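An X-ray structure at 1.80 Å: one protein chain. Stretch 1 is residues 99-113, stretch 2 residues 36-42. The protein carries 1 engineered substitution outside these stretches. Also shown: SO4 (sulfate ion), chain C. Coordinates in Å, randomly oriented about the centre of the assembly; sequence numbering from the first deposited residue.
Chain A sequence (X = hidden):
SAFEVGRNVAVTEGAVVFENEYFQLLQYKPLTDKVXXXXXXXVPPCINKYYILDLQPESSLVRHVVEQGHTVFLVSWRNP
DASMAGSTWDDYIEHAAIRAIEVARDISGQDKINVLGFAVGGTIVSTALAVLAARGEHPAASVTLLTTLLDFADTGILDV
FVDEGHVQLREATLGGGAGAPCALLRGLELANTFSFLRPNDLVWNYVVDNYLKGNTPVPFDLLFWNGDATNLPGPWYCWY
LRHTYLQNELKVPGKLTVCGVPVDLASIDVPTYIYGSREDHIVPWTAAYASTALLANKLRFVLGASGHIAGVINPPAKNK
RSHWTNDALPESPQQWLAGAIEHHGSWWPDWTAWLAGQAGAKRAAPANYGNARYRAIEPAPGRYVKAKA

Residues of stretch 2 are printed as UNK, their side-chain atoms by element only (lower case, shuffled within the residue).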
# COMPACT_ATOMS: atom_id res chain seq x y z
N ARG A 99 -0.87 2.39 41.23
CA ARG A 99 -1.36 1.70 42.42
C ARG A 99 -1.13 0.19 42.33
O ARG A 99 -0.72 -0.44 43.32
CB ARG A 99 -2.85 2.01 42.61
CG ARG A 99 -3.47 1.51 43.93
CD ARG A 99 -2.84 2.19 45.15
NE ARG A 99 -3.71 2.08 46.31
CZ ARG A 99 -3.35 1.59 47.49
NH1 ARG A 99 -4.24 1.53 48.48
NH2 ARG A 99 -2.11 1.17 47.70
N ALA A 100 -1.38 -0.41 41.16
CA ALA A 100 -1.20 -1.86 41.03
C ALA A 100 0.26 -2.25 41.17
O ALA A 100 0.58 -3.28 41.77
CB ALA A 100 -1.74 -2.35 39.69
N ILE A 101 1.16 -1.45 40.61
CA ILE A 101 2.59 -1.69 40.80
C ILE A 101 2.94 -1.67 42.28
O ILE A 101 3.67 -2.54 42.77
CB ILE A 101 3.41 -0.66 40.00
CG1 ILE A 101 3.24 -0.91 38.50
CG2 ILE A 101 4.89 -0.74 40.36
CD1 ILE A 101 3.77 0.23 37.65
N GLU A 102 2.41 -0.68 43.02
CA GLU A 102 2.74 -0.53 44.43
C GLU A 102 2.24 -1.72 45.24
O GLU A 102 2.95 -2.24 46.11
CB GLU A 102 2.15 0.77 44.98
CG GLU A 102 2.36 0.97 46.48
CD GLU A 102 1.60 2.17 47.04
OE1 GLU A 102 0.55 2.57 46.47
OE2 GLU A 102 2.06 2.72 48.07
N VAL A 103 1.01 -2.17 44.97
CA VAL A 103 0.43 -3.25 45.77
C VAL A 103 1.11 -4.57 45.44
O VAL A 103 1.45 -5.34 46.34
CB VAL A 103 -1.09 -3.31 45.56
CG1 VAL A 103 -1.67 -4.52 46.30
CG2 VAL A 103 -1.75 -2.00 46.03
N ALA A 104 1.31 -4.85 44.15
CA ALA A 104 2.00 -6.09 43.78
C ALA A 104 3.41 -6.12 44.35
O ALA A 104 3.86 -7.16 44.86
CB ALA A 104 2.03 -6.23 42.26
N ARG A 105 4.13 -5.00 44.27
CA ARG A 105 5.48 -4.94 44.83
C ARG A 105 5.46 -5.14 46.34
O ARG A 105 6.34 -5.80 46.91
CB ARG A 105 6.12 -3.60 44.46
CG ARG A 105 7.55 -3.43 44.90
CD ARG A 105 8.12 -2.13 44.35
NE ARG A 105 9.43 -1.84 44.92
CZ ARG A 105 9.62 -1.15 46.04
NH1 ARG A 105 10.85 -0.94 46.48
NH2 ARG A 105 8.58 -0.67 46.71
N ASP A 106 4.46 -4.57 47.02
CA ASP A 106 4.35 -4.73 48.46
C ASP A 106 4.11 -6.19 48.84
O ASP A 106 4.77 -6.73 49.74
CB ASP A 106 3.23 -3.86 49.00
CG ASP A 106 3.18 -3.84 50.52
OD1 ASP A 106 2.64 -4.79 51.12
OD2 ASP A 106 3.70 -2.87 51.11
N ILE A 107 3.16 -6.83 48.17
CA ILE A 107 2.88 -8.24 48.46
C ILE A 107 4.11 -9.09 48.22
O ILE A 107 4.43 -9.98 49.01
CB ILE A 107 1.69 -8.73 47.62
CG1 ILE A 107 0.40 -8.09 48.12
CG2 ILE A 107 1.63 -10.25 47.63
CD1 ILE A 107 -0.72 -8.13 47.11
N SER A 108 4.82 -8.84 47.11
CA SER A 108 5.98 -9.66 46.78
C SER A 108 7.11 -9.51 47.79
O SER A 108 7.93 -10.42 47.94
CB SER A 108 6.50 -9.32 45.38
OG SER A 108 7.25 -8.11 45.39
N GLY A 109 7.19 -8.37 48.47
CA GLY A 109 8.35 -8.14 49.31
C GLY A 109 9.64 -7.91 48.54
O GLY A 109 10.70 -7.80 49.16
N GLN A 110 9.58 -7.82 47.21
CA GLN A 110 10.75 -7.64 46.37
C GLN A 110 10.99 -6.16 46.09
O GLN A 110 10.06 -5.36 46.04
CB GLN A 110 10.58 -8.38 45.05
CG GLN A 110 10.66 -9.88 45.19
CD GLN A 110 12.07 -10.33 45.44
OE1 GLN A 110 12.97 -10.06 44.65
NE2 GLN A 110 12.28 -11.02 46.55
N ASP A 111 12.26 -5.83 45.85
CA ASP A 111 12.59 -4.45 45.48
C ASP A 111 12.07 -4.10 44.09
O ASP A 111 11.70 -2.94 43.83
CB ASP A 111 14.11 -4.26 45.55
CG ASP A 111 14.52 -2.83 45.28
OD1 ASP A 111 13.80 -1.91 45.71
OD2 ASP A 111 15.57 -2.63 44.62
N LYS A 112 12.03 -5.07 43.18
CA LYS A 112 11.57 -4.85 41.81
C LYS A 112 10.70 -6.02 41.36
O LYS A 112 10.89 -7.16 41.79
CB LYS A 112 12.75 -4.69 40.84
CG LYS A 112 13.64 -3.48 41.14
CD LYS A 112 14.74 -3.32 40.10
CE LYS A 112 15.73 -2.22 40.48
NZ LYS A 112 15.08 -0.89 40.56
N ILE A 113 9.75 -5.71 40.47
CA ILE A 113 8.87 -6.70 39.86
C ILE A 113 9.02 -6.61 38.35
O ILE A 113 9.50 -5.62 37.79
CB ILE A 113 7.39 -6.51 40.28
CG1 ILE A 113 6.82 -5.21 39.68
CG2 ILE A 113 7.26 -6.53 41.81
CD1 ILE A 113 5.33 -4.99 39.99
N UNK A 36 10.00 -18.00 40.69
CA UNK A 36 11.02 -16.96 40.68
C UNK A 36 10.74 -15.93 41.76
O UNK A 36 9.59 -15.65 42.10
c UNK A 36 10.89 -17.87 37.29
n UNK A 36 11.83 -18.52 36.53
c UNK A 36 11.56 -17.15 38.22
c UNK A 36 11.07 -16.27 39.32
n UNK A 36 12.90 -17.41 38.01
c UNK A 36 13.03 -18.23 36.99
N UNK A 37 11.82 -15.34 42.28
CA UNK A 37 11.69 -14.36 43.35
C UNK A 37 10.84 -13.18 42.92
O UNK A 37 10.04 -12.66 43.70
c UNK A 37 13.08 -13.89 43.81
N UNK A 38 10.99 -12.74 41.67
CA UNK A 38 10.26 -11.56 41.20
C UNK A 38 8.98 -11.97 40.48
O UNK A 38 9.04 -12.79 39.54
c UNK A 38 12.42 -10.22 40.90
c UNK A 38 13.04 -9.16 40.02
n UNK A 38 16.48 -8.20 40.86
n UNK A 38 15.69 -9.57 39.19
c UNK A 38 11.13 -10.73 40.26
n UNK A 38 14.22 -8.57 40.65
c UNK A 38 15.46 -8.78 40.23
N UNK A 39 7.84 -11.43 40.89
CA UNK A 39 6.58 -11.77 40.22
C UNK A 39 6.41 -10.96 38.94
O UNK A 39 7.16 -10.02 38.67
c UNK A 39 6.15 -10.18 41.94
c UNK A 39 7.64 -10.48 42.00
c UNK A 39 5.53 -11.37 41.27
N UNK A 40 5.38 -11.31 38.18
CA UNK A 40 5.00 -10.58 36.97
C UNK A 40 3.64 -9.94 37.16
O UNK A 40 2.66 -10.64 37.47
c UNK A 40 4.46 -10.86 34.46
c UNK A 40 4.97 -11.51 35.75
c UNK A 40 5.48 -9.84 33.94
c UNK A 40 4.19 -11.94 33.40
N UNK A 41 3.56 -8.62 36.97
CA UNK A 41 2.29 -7.89 37.01
C UNK A 41 1.83 -7.63 35.58
O UNK A 41 2.52 -6.95 34.81
c UNK A 41 1.23 -5.62 37.62
c UNK A 41 1.57 -4.22 38.16
c UNK A 41 -0.02 -6.17 38.31
c UNK A 41 2.42 -6.58 37.79
N UNK A 42 0.67 -8.19 35.22
CA UNK A 42 0.10 -7.98 33.90
C UNK A 42 -0.90 -6.83 33.93
O UNK A 42 -1.81 -6.80 34.77
s UNK A 42 -0.61 -11.70 32.35
c UNK A 42 0.31 -10.44 33.25
c UNK A 42 0.63 -12.99 32.25
c UNK A 42 -0.60 -9.25 33.42
S SO4 C . -6.98 3.43 47.10
O1 SO4 C . -6.35 4.48 47.89
O2 SO4 C . -6.26 3.26 45.83
O3 SO4 C . -8.37 3.78 46.84
O4 SO4 C . -6.96 2.19 47.86

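Position 36 carries one carbon and then a five-membered ring of three carbons and two nitrogens. None of these atoms reaches stretch 1, and one ring nitrogen is hydrogen-bonded elsewhere in the structure. This is H36, buried but outside the contact.

Position 37 has a single side-chain carbon. Its CB lies 3.9 Å from OE1 of Q110, and its backbone O is 3.2 Å from CG of Q110, so the glutamine lies against backbone as much as side chain. One carbon makes it A37.

At position 38 three carbons lead to a nitrogen and then to a carbon bearing two more nitrogens, an unmistakable guanidinium. The chain is extended beyond an m chi1 and runs beside K112 and Q110. It is R38. Its CD sits 3.4 Å from O of K112, which lies at the edge of the guanidinium, near its plane, yet no hydrogen bond forms; that buried carbonyl has no partner anywhere in the model. Its CG is 3.8 Å from OE1 of Q110.

Position 39 shows three carbons closing a ring onto the backbone nitrogen, with one ring carbon against S108 and I113. This is P39. Its CG is 3.6 Å from CB of S108 and 3.8 Å from CG2 of I113, so the compact ring meets both the last turn of the helix and the segment that follows it.

Position 40 holds four carbons, forked at the second, and its CA-to-CB bond points away from stretch 1. L40 is buried without touching that stretch.

Position 41 has the same four-carbon fork, but points toward the helix, and one end carbon reaches A100 and I101. L41 places CD2 3.7 Å from CG1 of I101 and 4.1 Å from CB of A100, while its CB is 4.0 Å from CD1 of I113. The small A100 and A104 also point toward this strand, and the CA atoms of A104 and L41 are 7.0 Å apart.

Position 42 is an unbranched run of two carbons, a sulfur and a terminal carbon, out of reach of stretch 1: M42.

The contact works by apolar packing, with no hydrogen bond across it. Helix and strand run nearly antiparallel at 154°, and L41 contributes the largest covered area. Polar bonding instead organises stretch 1 itself: after G109 leaves the helix with positive phi, Q110 N donates to S108 OG at 3.0 Å, and R105 NE donates to D111 O at 2.7 Å. The rule to read is alternation along the strand, one leucine toward the helix and its neighbour away, with proline against the helix end.

Stretch 2 (36-42) HARPLLM
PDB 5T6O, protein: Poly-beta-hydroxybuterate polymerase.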